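Probable intron-encoded endonuclease 1 (PDB 6X1J) acts as a LAGLIDADG homing endonuclease that binds a DNA recognition sequence and takes part in homing of the mitochondrial 21S rRNA gene intron. Local coordinates at residues Q36-I41 with Y135-S140; A142-D147 with L163-Q168. All blocks are in the same frame, centred on the assembly; numbering follows the deposited sequence.

Contact 1 (Q36-I41 with Y135-S140); sequences QEETLI and YITERS
Glu38 reaches from helix 34-45 to the start of helix 138-148, where Thr137 holds the N-cap position. Its OE1 accepts a hydrogen bond from Thr137 OG1 at 2.7 Å, the hydroxyl arriving from above the carboxylate plane, 56° out of it, while Thr137 CG2 lies against CD. The same oxygen takes a bond from a water that in turn accepts from Arg139 NE; acid and guanidinium are thus linked through water, with 4.7 Å between Glu38 OE1 and Arg139 NE. The other oxygen, OE2, forms a salt bridge with Lys34. An alanine in place of Glu38 would probably leave Thr137 OG1 and the Lys34 ammonium without these partners and break the water link to Arg139. Arg139 CG, anti to its backbone N (chi1 -176°), is set near Thr39, and CD then passes 3.7 Å from Thr39 OG1. A second water bridges that hydroxyl, which also bonds Ile35 O, to Arg139 NH1.

Deeper in, Ser140 OG serves both sides: it donates to Glu38 O at 2.8 Å and accepts from Thr137 N at 3.2 Å. Ile41 supplies the apolar part. Crossing Tyr135 at about a right angle, it brings CD1 to 3.8 Å from Tyr135 CB and near Tyr135 O, while its CG2 branch meets both Ile136 CG1 and Ser140 OG. Glu38 and Ser140 bring their CA atoms to 5.0 Å, a close approach of the two LAGLIDADG helices; helix 113-119 adds Leu115 against Ile41, and Ile136 touches Leu45 farther along helix 34-45.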
loop_
_atom_site.group_PDB
_atom_site.type_symbol
_atom_site.label_atom_id
_atom_site.label_comp_id
_atom_site.label_asym_id
_atom_site.label_seq_id
_atom_site.Cartn_x
_atom_site.Cartn_y
_atom_site.Cartn_z
ATOM N N GLN A 36 -6.163 10.315 1.539
ATOM C CA GLN A 36 -5.801 9.192 2.431
ATOM C C GLN A 36 -6.490 7.925 1.947
ATOM O O GLN A 36 -5.870 6.846 2.004
ATOM C CB GLN A 36 -6.209 9.527 3.855
ATOM C CG GLN A 36 -5.295 10.577 4.460
ATOM C CD GLN A 36 -5.830 11.234 5.711
ATOM O OE1 GLN A 36 -7.033 11.281 5.977
ATOM N NE2 GLN A 36 -4.897 11.718 6.511
ATOM N N GLU A 37 -7.734 8.061 1.492
ATOM C CA GLU A 37 -8.562 6.882 1.166
ATOM C C GLU A 37 -7.888 6.228 -0.039
ATOM O O GLU A 37 -7.684 5.015 0.024
ATOM C CB GLU A 37 -10.015 7.281 0.905
ATOM C CG GLU A 37 -10.918 6.100 0.620
ATOM C CD GLU A 37 -12.226 6.465 -0.075
ATOM O OE1 GLU A 37 -12.828 7.479 0.320
ATOM O OE2 GLU A 37 -12.641 5.738 -1.021
ATOM N N GLU A 38 -7.593 7.031 -1.066
ATOM C CA GLU A 38 -7.062 6.568 -2.383
ATOM C C GLU A 38 -5.645 6.061 -2.183
ATOM O O GLU A 38 -5.323 5.001 -2.724
ATOM C CB GLU A 38 -7.157 7.643 -3.474
ATOM C CG GLU A 38 -8.599 8.016 -3.788
ATOM C CD GLU A 38 -8.781 9.161 -4.775
ATOM O OE1 GLU A 38 -7.823 9.497 -5.510
ATOM O OE2 GLU A 38 -9.894 9.706 -4.819
ATOM N N THR A 39 -4.831 6.752 -1.384
ATOM C CA THR A 39 -3.497 6.235 -1.004
ATOM C C THR A 39 -3.676 4.828 -0.398
ATOM O O THR A 39 -2.957 3.881 -0.770
ATOM C CB THR A 39 -2.793 7.193 -0.027
ATOM O OG1 THR A 39 -2.608 8.470 -0.652
ATOM C CG2 THR A 39 -1.474 6.619 0.394
ATOM N N LEU A 40 -4.590 4.713 0.547
ATOM C CA LEU A 40 -4.673 3.539 1.440
ATOM C C LEU A 40 -5.200 2.358 0.609
ATOM O O LEU A 40 -4.827 1.197 0.879
ATOM C CB LEU A 40 -5.616 3.861 2.603
ATOM C CG LEU A 40 -5.928 2.683 3.532
ATOM C CD1 LEU A 40 -4.666 1.979 3.987
ATOM C CD2 LEU A 40 -6.718 3.110 4.749
ATOM N N ILE A 41 -6.016 2.630 -0.389
ATOM C CA ILE A 41 -6.506 1.519 -1.273
ATOM C C ILE A 41 -5.283 0.899 -1.961
ATOM O O ILE A 41 -5.196 -0.349 -2.031
ATOM C CB ILE A 41 -7.568 2.030 -2.264
ATOM C CG1 ILE A 41 -8.889 2.258 -1.527
ATOM C CG2 ILE A 41 -7.717 1.108 -3.466
ATOM C CD1 ILE A 41 -9.730 3.336 -2.162
ATOM N N TYR A 135 -13.336 2.445 -6.756
ATOM C CA TYR A 135 -12.375 2.886 -5.694
ATOM C C TYR A 135 -10.966 3.178 -6.219
ATOM O O TYR A 135 -10.412 4.157 -5.715
ATOM C CB TYR A 135 -12.264 1.873 -4.544
ATOM C CG TYR A 135 -13.573 1.684 -3.819
ATOM C CD1 TYR A 135 -13.964 2.534 -2.791
ATOM C CD2 TYR A 135 -14.452 0.678 -4.205
ATOM C CE1 TYR A 135 -15.189 2.371 -2.152
ATOM C CE2 TYR A 135 -15.679 0.509 -3.584
ATOM C CZ TYR A 135 -16.048 1.350 -2.550
ATOM O OH TYR A 135 -17.252 1.143 -1.943
ATOM N N ILE A 136 -10.393 2.348 -7.108
ATOM C CA ILE A 136 -8.973 2.523 -7.539
ATOM C C ILE A 136 -8.850 3.760 -8.436
ATOM O O ILE A 136 -9.453 3.785 -9.478
ATOM C CB ILE A 136 -8.445 1.257 -8.200
ATOM C CG1 ILE A 136 -8.317 0.120 -7.185
ATOM C CG2 ILE A 136 -7.130 1.561 -8.891
ATOM C CD1 ILE A 136 -7.647 -1.129 -7.702
ATOM N N THR A 137 -8.089 4.771 -8.022
ATOM C CA THR A 137 -7.704 5.907 -8.899
ATOM C C THR A 137 -6.207 5.752 -9.287
ATOM O O THR A 137 -5.523 4.820 -8.831
ATOM C CB THR A 137 -8.039 7.245 -8.210
ATOM O OG1 THR A 137 -7.092 7.465 -7.163
ATOM C CG2 THR A 137 -9.451 7.261 -7.644
ATOM N N GLU A 138 -5.713 6.622 -10.138
ATOM C CA GLU A 138 -4.260 6.669 -10.476
ATOM C C GLU A 138 -3.416 6.879 -9.207
ATOM O O GLU A 138 -2.370 6.200 -9.128
ATOM C CB GLU A 138 -3.947 7.794 -11.464
ATOM C CG GLU A 138 -4.653 7.662 -12.797
ATOM C CD GLU A 138 -5.967 8.409 -12.858
ATOM O OE1 GLU A 138 -6.545 8.720 -11.758
ATOM O OE2 GLU A 138 -6.411 8.658 -13.997
ATOM N N ARG A 139 -3.890 7.664 -8.208
ATOM C CA ARG A 139 -3.156 7.811 -6.933
ATOM C C ARG A 139 -3.022 6.410 -6.317
ATOM O O ARG A 139 -1.876 6.037 -5.963
ATOM C CB ARG A 139 -3.791 8.879 -6.028
ATOM C CG ARG A 139 -3.020 9.154 -4.736
ATOM C CD ARG A 139 -3.717 10.154 -3.802
ATOM N NE ARG A 139 -3.749 11.511 -4.336
ATOM C CZ ARG A 139 -2.824 12.443 -4.107
ATOM N NH1 ARG A 139 -1.762 12.160 -3.357
ATOM N NH2 ARG A 139 -2.957 13.634 -4.674
ATOM N N SER A 140 -4.121 5.638 -6.226
ATOM C CA SER A 140 -4.123 4.252 -5.674
ATOM C C SER A 140 -3.126 3.399 -6.470
ATOM O O SER A 140 -2.335 2.645 -5.843
ATOM C CB SER A 140 -5.517 3.562 -5.691
ATOM O OG SER A 140 -6.570 4.394 -5.207
HETATM O O HOH W 1 -6.398 11.981 -4.730
HETATM O O HOH W 2 -1.003 10.525 -1.306
#

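Contact 2 (A142-D147 with L163-Q168); sequences AYWFMD and LVLHTQ. With K (potassium ion), chain D; nucleotides of chain C.
Trp144 lays one face of its indole against Leu165, whose CD1 stands 3.8 Å from the centroid of the six-membered ring and only 6° off its normal, a CH-pi contact. At the indole edge, Thr167 CG2 meets Trp144 CZ2 at 3.8 Å. The Phe145 ring takes Leu165 CD2 at its edge, 4.0 Å from Phe145 CD1, so that this methyl sits between indole and phenyl; Leu163 CD2 approaches Phe145 CZ obliquely. With CG anti to the backbone N (Trp144 chi1 -174°), both rings swing toward the strand although their CB bonds point aside.

His166 faces the DNA instead. DC17 of chain C covers one side of the imidazole, its C6 3.3 Å from His166 CE1, and Val164 CG1 the opposite side. In the ring plane Gln168 NE2 donates to His166 ND1 at 3.3 Å, which probably steadies the ring's rotation.

The helix-strand interface itself is apolar, the axes crossing at 96°, with polar groups at its margins. Potassium is met by the main-chain Asp147 O at 2.3 Å, beside DC17 OP1 of chain C, while Tyr70 OH and Asn43 ND2 tie OD1 and OD2; the apolar seating therefore probably fixes where that carbonyl stands.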
loop_
_atom_site.group_PDB
_atom_site.type_symbol
_atom_site.label_atom_id
_atom_site.label_comp_id
_atom_site.label_asym_id
_atom_site.label_seq_id
_atom_site.Cartn_x
_atom_site.Cartn_y
_atom_site.Cartn_z
ATOM N N ALA A 142 -0.447 4.205 -8.066
ATOM C CA ALA A 142 0.958 4.616 -7.792
ATOM C C ALA A 142 1.435 3.962 -6.508
ATOM O O ALA A 142 2.571 3.462 -6.465
ATOM C CB ALA A 142 1.098 6.119 -7.697
ATOM N N TYR A 143 0.610 4.002 -5.480
ATOM C CA TYR A 143 0.950 3.409 -4.163
ATOM C C TYR A 143 1.048 1.887 -4.301
ATOM O O TYR A 143 1.980 1.305 -3.753
ATOM C CB TYR A 143 0.025 3.992 -3.077
ATOM C CG TYR A 143 0.417 5.401 -2.697
ATOM C CD1 TYR A 143 1.457 5.652 -1.801
ATOM C CD2 TYR A 143 -0.158 6.502 -3.320
ATOM C CE1 TYR A 143 1.877 6.952 -1.493
ATOM C CE2 TYR A 143 0.255 7.806 -3.032
ATOM C CZ TYR A 143 1.277 8.032 -2.126
ATOM O OH TYR A 143 1.647 9.322 -1.849
ATOM N N TRP A 144 0.105 1.249 -4.995
ATOM C CA TRP A 144 0.142 -0.206 -5.260
ATOM C C TRP A 144 1.470 -0.516 -5.939
ATOM O O TRP A 144 2.157 -1.445 -5.534
ATOM C CB TRP A 144 -1.002 -0.566 -6.168
ATOM C CG TRP A 144 -1.185 -2.019 -6.411
ATOM C CD1 TRP A 144 -0.649 -3.074 -5.732
ATOM C CD2 TRP A 144 -2.139 -2.556 -7.329
ATOM N NE1 TRP A 144 -1.173 -4.242 -6.215
ATOM C CE2 TRP A 144 -2.082 -3.950 -7.200
ATOM C CE3 TRP A 144 -3.008 -1.978 -8.267
ATOM C CZ2 TRP A 144 -2.892 -4.789 -7.974
ATOM C CZ3 TRP A 144 -3.775 -2.799 -9.059
ATOM C CH2 TRP A 144 -3.722 -4.185 -8.898
ATOM N N PHE A 145 1.834 0.294 -6.910
ATOM C CA PHE A 145 3.086 0.079 -7.680
ATOM C C PHE A 145 4.336 0.317 -6.803
ATOM O O PHE A 145 5.291 -0.484 -6.855
ATOM C CB PHE A 145 3.072 0.910 -8.973
ATOM C CG PHE A 145 4.256 0.572 -9.857
ATOM C CD1 PHE A 145 4.260 -0.582 -10.622
ATOM C CD2 PHE A 145 5.406 1.341 -9.822
ATOM C CE1 PHE A 145 5.389 -0.963 -11.332
ATOM C CE2 PHE A 145 6.527 0.968 -10.551
ATOM C CZ PHE A 145 6.516 -0.180 -11.301
ATOM N N MET A 146 4.393 1.354 -5.960
ATOM C CA MET A 146 5.611 1.581 -5.125
ATOM C C MET A 146 5.740 0.409 -4.149
ATOM O O MET A 146 6.857 -0.070 -3.894
ATOM C CB MET A 146 5.552 2.927 -4.394
ATOM C CG MET A 146 5.540 4.115 -5.363
ATOM S SD MET A 146 5.698 5.777 -4.616
ATOM C CE MET A 146 3.996 6.216 -4.263
ATOM N N ASP A 147 4.620 -0.127 -3.702
ATOM C CA ASP A 147 4.592 -1.262 -2.746
ATOM C C ASP A 147 5.028 -2.534 -3.477
ATOM O O ASP A 147 6.147 -3.053 -3.168
ATOM C CB ASP A 147 3.218 -1.360 -2.101
ATOM C CG ASP A 147 2.939 -0.298 -1.047
ATOM O OD1 ASP A 147 3.809 0.589 -0.852
ATOM O OD2 ASP A 147 1.870 -0.381 -0.397
ATOM N N LEU A 163 6.344 -4.032 -17.061
ATOM C CA LEU A 163 6.269 -3.919 -15.587
ATOM C C LEU A 163 5.376 -5.025 -15.025
ATOM O O LEU A 163 4.684 -5.681 -15.780
ATOM C CB LEU A 163 5.704 -2.546 -15.240
ATOM C CG LEU A 163 6.539 -1.374 -15.748
ATOM C CD1 LEU A 163 5.768 -0.065 -15.586
ATOM C CD2 LEU A 163 7.882 -1.332 -15.018
ATOM N N VAL A 164 5.460 -5.214 -13.719
ATOM C CA VAL A 164 4.751 -6.274 -12.970
ATOM C C VAL A 164 4.096 -5.621 -11.746
ATOM O O VAL A 164 4.709 -4.687 -11.152
ATOM C CB VAL A 164 5.728 -7.379 -12.596
ATOM C CG1 VAL A 164 5.034 -8.500 -11.899
ATOM C CG2 VAL A 164 6.448 -7.919 -13.814
ATOM N N LEU A 165 2.893 -6.069 -11.396
ATOM C CA LEU A 165 2.368 -5.959 -10.017
ATOM C C LEU A 165 2.387 -7.357 -9.412
ATOM O O LEU A 165 1.788 -8.305 -10.012
ATOM C CB LEU A 165 0.969 -5.344 -10.052
ATOM C CG LEU A 165 0.925 -3.892 -10.509
ATOM C CD1 LEU A 165 -0.459 -3.488 -10.971
ATOM C CD2 LEU A 165 1.358 -2.962 -9.367
ATOM N N HIS A 166 3.047 -7.489 -8.269
ATOM C CA HIS A 166 3.232 -8.792 -7.580
ATOM C C HIS A 166 2.017 -9.088 -6.704
ATOM O O HIS A 166 2.047 -8.797 -5.485
ATOM C CB HIS A 166 4.596 -8.800 -6.893
ATOM C CG HIS A 166 5.720 -8.834 -7.883
ATOM N ND1 HIS A 166 6.088 -9.996 -8.517
ATOM C CD2 HIS A 166 6.506 -7.864 -8.391
ATOM C CE1 HIS A 166 7.078 -9.757 -9.356
ATOM N NE2 HIS A 166 7.350 -8.447 -9.301
ATOM N N THR A 167 1.010 -9.734 -7.310
ATOM C CA THR A 167 -0.302 -10.090 -6.700
ATOM C C THR A 167 -0.323 -11.542 -6.209
ATOM O O THR A 167 -1.436 -12.109 -6.088
ATOM C CB THR A 167 -1.422 -9.847 -7.711
ATOM O OG1 THR A 167 -1.105 -10.506 -8.949
ATOM C CG2 THR A 167 -1.650 -8.371 -7.930
ATOM N N GLN A 168 0.834 -12.128 -5.895
ATOM C CA GLN A 168 0.939 -13.576 -5.583
ATOM C C GLN A 168 -0.067 -13.958 -4.496
ATOM O O GLN A 168 -0.631 -15.055 -4.605
ATOM C CB GLN A 168 2.363 -14.005 -5.201
ATOM C CG GLN A 168 3.305 -14.122 -6.401
ATOM C CD GLN A 168 3.944 -12.806 -6.746
ATOM O OE1 GLN A 168 3.345 -11.758 -6.504
ATOM N NE2 GLN A 168 5.182 -12.859 -7.240
HETATM K K K D . 7.114 -4.439 -1.566
ATOM P P DC C 17 6.066 -7.378 -2.925
ATOM O OP1 DC C 17 5.906 -6.876 -1.540
ATOM O OP2 DC C 17 4.835 -7.604 -3.737
ATOM O "O5'" DC C 17 7.077 -6.388 -3.666
ATOM C "C5'" DC C 17 7.543 -6.490 -5.044
ATOM C "C4'" DC C 17 9.049 -6.656 -5.061
ATOM O "O4'" DC C 17 9.435 -8.040 -4.827
ATOM C "C3'" DC C 17 9.820 -6.196 -6.301
ATOM O "O3'" DC C 17 10.920 -5.367 -5.846
ATOM C "C2'" DC C 17 10.237 -7.506 -6.945
ATOM C "C1'" DC C 17 10.403 -8.451 -5.780
ATOM N N1 DC C 17 10.174 -9.891 -6.085
ATOM C C2 DC C 17 11.042 -10.874 -5.571
ATOM O O2 DC C 17 12.021 -10.525 -4.888
ATOM N N3 DC C 17 10.793 -12.178 -5.832
ATOM C C4 DC C 17 9.713 -12.522 -6.534
ATOM N N4 DC C 17 9.518 -13.818 -6.789
ATOM C C5 DC C 17 8.806 -11.550 -7.045
ATOM C C6 DC C 17 9.060 -10.261 -6.778
ATOM P P DT C 16 2.891 -12.552 -1.517
ATOM O OP1 DT C 16 3.799 -12.678 -0.393
ATOM O OP2 DT C 16 1.659 -11.757 -1.320
ATOM O "O5'" DT C 16 3.439 -11.792 -2.795
ATOM C "C5'" DT C 16 4.795 -11.860 -3.227
ATOM C "C4'" DT C 16 5.654 -10.836 -2.521
ATOM O "O4'" DT C 16 6.751 -11.555 -1.924
ATOM C "C3'" DT C 16 6.325 -9.873 -3.478
ATOM O "O3'" DT C 16 6.827 -8.736 -2.805
ATOM C "C2'" DT C 16 7.518 -10.671 -3.952
ATOM C "C1'" DT C 16 7.935 -11.387 -2.700
ATOM N N1 DT C 16 8.507 -12.713 -2.856
ATOM C C2 DT C 16 9.670 -12.977 -2.178
ATOM O O2 DT C 16 10.318 -12.113 -1.606
ATOM N N3 DT C 16 10.067 -14.288 -2.216
ATOM C C4 DT C 16 9.421 -15.338 -2.839
ATOM O O4 DT C 16 9.898 -16.466 -2.783
ATOM C C5 DT C 16 8.171 -14.998 -3.477
ATOM C C7 DT C 16 7.384 -16.075 -4.156
ATOM C C6 DT C 16 7.766 -13.725 -3.427
ATOM P P DA C 15 4.086 -18.960 0.787
ATOM O OP1 DA C 15 3.029 -19.258 1.751
ATOM O OP2 DA C 15 4.630 -20.001 -0.104
ATOM O "O5'" DA C 15 3.507 -17.754 -0.073
ATOM C "C5'" DA C 15 2.856 -16.664 0.617
ATOM C "C4'" DA C 15 3.181 -15.333 -0.022
ATOM O "O4'" DA C 15 4.570 -15.012 0.212
ATOM C "C3'" DA C 15 2.998 -15.272 -1.534
ATOM O "O3'" DA C 15 2.467 -14.028 -2.054
ATOM C "C2'" DA C 15 4.387 -15.602 -2.061
ATOM C "C1'" DA C 15 5.314 -15.026 -1.012
ATOM N N9 DA C 15 6.511 -15.795 -0.727
ATOM C C8 DA C 15 6.753 -17.148 -0.810
ATOM N N7 DA C 15 7.893 -17.511 -0.278
ATOM C C5 DA C 15 8.404 -16.331 0.248
ATOM C C6 DA C 15 9.562 -16.050 0.996
ATOM N N6 DA C 15 10.472 -16.966 1.315
ATOM N N1 DA C 15 9.762 -14.774 1.394
ATOM C C2 DA C 15 8.846 -13.849 1.070
ATOM N N3 DA C 15 7.718 -13.989 0.371
ATOM C C4 DA C 15 7.554 -15.271 -0.009
HETATM O O HOH W 3 9.640 -4.810 -2.128
HETATM O O HOH W 4 8.626 -7.326 -0.996
#

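Overall arrangement
Helix 138-148 belongs to both contacts: contact 1 fastens its beginning to helix 34-45, and contact 2 seats its later turns on strand 163-165. The centres lie 13 Å apart, yet the two contacts touch, with Thr39 O 3.8 Å from Tyr143 CB. Contact 1 is the more distant from the chemistry, its nearest atom about 10 Å from the DNA and the side chain of Ile41 about 12 Å from a potassium ion. Contact 2 reaches one metal site directly through Asp147, shared with Asp47; the Trp144 side chain is about 6 Å from the second ion, bound by Gly46 and Asp148. This is the LAGLIDADG design: paired helices, packed together, bring acidic residues to the DNA.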